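Aeromonas extracellular serine protease (Aeromonas sobria, PDB 3WQB) cleaves peptide bonds after paired basic residues, one of them lysine, as a calcium-binding, furin-like secreted serine protease and probable virulence factor. Local coordinates at residues Q484-L489 / V511-D516. The protein carries 1 engineered substitution. Sequence-based numbering, arbitrary orientation.
Sequences QRLPDL and VGQSLD. With CA (calcium ion), chain D.
Gln-513, in the first turn of helix 512-520, reaches across to the backbone of the loop 484-489. Its CG is anti to the carbonyl carbon (chi1 -64°), and the chain runs extended beyond it. OE1 accepts the backbone N-H of Leu-486 at 3.0 Å from N. The bond is nearly straight (169° at the hydrogen) and lies in the plane of the amide carbonyl. The other amide atom, NE2, donates to the backbone oxygens of His-483 and Thr-525, which fixes the rotation of the group. The Leu-486 side chain crosses that of Gln-513 at about a right angle, with CG 3.5 Å from OE1. The O of Gln-484 lies 3.3 Å from the same OE1; both are acceptors, so this is proximity without a bond.

Pro-487 meets Val-511, the residue at the N-cap position. The touch is light and apolar, CG to CG1 at 4.2 Å. Glu-576 and Arg-232 also pack on both residues.

The 3-10 turn 486-488 supplies a ligand to a calcium site of the P-domain. Asp-488 OD2 binds the calcium ion at 2.3 Å, and Asp-454, Asp-553, Ala-555, Asn-578 and Asn-579 also bind it. Arg-485 NE and NH2 both bond that OD2 side-on in a salt bridge, and NH1 donates to the backbone O of Gly-557. One neutral amide, using both its ends, thus ties the first turn of the helix to the backbone two residues before the calcium ligand.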
# COMPACT_ATOMS: atom_id res chain seq x y z
N GLN A 484 7.66 2.59 -26.24
CA GLN A 484 6.46 1.96 -26.79
C GLN A 484 6.01 0.66 -26.10
O GLN A 484 4.91 0.19 -26.35
CB GLN A 484 6.64 1.70 -28.29
CG GLN A 484 6.77 2.94 -29.15
CD GLN A 484 7.28 2.60 -30.54
OE1 GLN A 484 8.14 1.74 -30.72
NE2 GLN A 484 6.74 3.29 -31.54
N ARG A 485 6.87 0.07 -25.27
CA ARG A 485 6.52 -1.12 -24.50
C ARG A 485 7.08 -1.04 -23.08
O ARG A 485 8.10 -1.65 -22.74
CB ARG A 485 6.94 -2.41 -25.22
CG ARG A 485 6.43 -3.67 -24.55
CD ARG A 485 6.55 -4.91 -25.42
NE ARG A 485 7.92 -5.39 -25.50
CZ ARG A 485 8.26 -6.66 -25.74
NH1 ARG A 485 7.32 -7.58 -25.97
NH2 ARG A 485 9.54 -6.99 -25.76
N LEU A 486 6.38 -0.29 -22.24
CA LEU A 486 6.87 0.07 -20.91
C LEU A 486 7.42 -1.06 -20.05
O LEU A 486 8.43 -0.87 -19.38
CB LEU A 486 5.84 0.88 -20.12
CG LEU A 486 5.63 2.33 -20.60
CD1 LEU A 486 4.38 2.91 -19.98
CD2 LEU A 486 6.85 3.20 -20.29
N PRO A 487 6.77 -2.25 -20.05
CA PRO A 487 7.30 -3.31 -19.18
C PRO A 487 8.67 -3.86 -19.59
O PRO A 487 9.25 -4.62 -18.84
CB PRO A 487 6.21 -4.40 -19.24
CG PRO A 487 4.98 -3.64 -19.59
CD PRO A 487 5.45 -2.61 -20.58
N ASP A 488 9.21 -3.43 -20.73
CA ASP A 488 10.59 -3.76 -21.08
C ASP A 488 11.61 -3.07 -20.18
O ASP A 488 12.78 -3.45 -20.18
CB ASP A 488 10.89 -3.40 -22.54
CG ASP A 488 10.26 -4.35 -23.53
OD1 ASP A 488 9.62 -5.34 -23.10
OD2 ASP A 488 10.40 -4.10 -24.75
N LEU A 489 11.18 -2.05 -19.44
CA LEU A 489 12.13 -1.19 -18.74
C LEU A 489 12.46 -1.61 -17.32
O LEU A 489 11.58 -1.91 -16.50
CB LEU A 489 11.65 0.27 -18.77
CG LEU A 489 11.44 0.87 -20.16
CD1 LEU A 489 10.92 2.27 -20.01
CD2 LEU A 489 12.71 0.85 -21.02
N VAL A 511 0.90 -2.83 -19.01
CA VAL A 511 0.62 -3.38 -20.35
C VAL A 511 -0.46 -2.59 -21.11
O VAL A 511 -0.93 -3.03 -22.16
CB VAL A 511 0.21 -4.87 -20.24
CG1 VAL A 511 1.34 -5.71 -19.64
CG2 VAL A 511 -1.09 -5.03 -19.43
N GLY A 512 -0.82 -1.42 -20.57
CA GLY A 512 -1.90 -0.61 -21.12
C GLY A 512 -1.70 -0.12 -22.54
O GLY A 512 -2.69 0.14 -23.23
N GLN A 513 -0.46 -0.01 -22.98
CA GLN A 513 -0.21 0.40 -24.37
C GLN A 513 -0.69 -0.67 -25.34
O GLN A 513 -1.31 -0.36 -26.36
CB GLN A 513 1.26 0.72 -24.60
CG GLN A 513 1.76 1.89 -23.78
CD GLN A 513 3.28 1.92 -23.70
OE1 GLN A 513 3.92 0.95 -23.30
NE2 GLN A 513 3.86 3.04 -24.09
N SER A 514 -0.42 -1.93 -25.00
CA SER A 514 -0.90 -3.06 -25.78
C SER A 514 -2.41 -3.20 -25.70
O SER A 514 -3.07 -3.47 -26.71
CB SER A 514 -0.21 -4.36 -25.34
OG SER A 514 1.17 -4.30 -25.63
N LEU A 515 -2.97 -2.99 -24.51
CA LEU A 515 -4.42 -3.09 -24.32
C LEU A 515 -5.13 -2.02 -25.15
O LEU A 515 -6.13 -2.31 -25.81
CB LEU A 515 -4.79 -2.99 -22.84
CG LEU A 515 -6.25 -3.28 -22.48
CD1 LEU A 515 -6.66 -4.71 -22.86
CD2 LEU A 515 -6.46 -3.04 -21.00
N ASP A 516 -4.60 -0.79 -25.12
CA ASP A 516 -5.14 0.31 -25.91
C ASP A 516 -5.13 0.00 -27.40
O ASP A 516 -6.12 0.24 -28.08
CB ASP A 516 -4.38 1.61 -25.63
CG ASP A 516 -4.92 2.37 -24.44
OD1 ASP A 516 -5.77 1.83 -23.69
OD2 ASP A 516 -4.50 3.53 -24.25
CA CA D . 12.22 -3.82 -26.19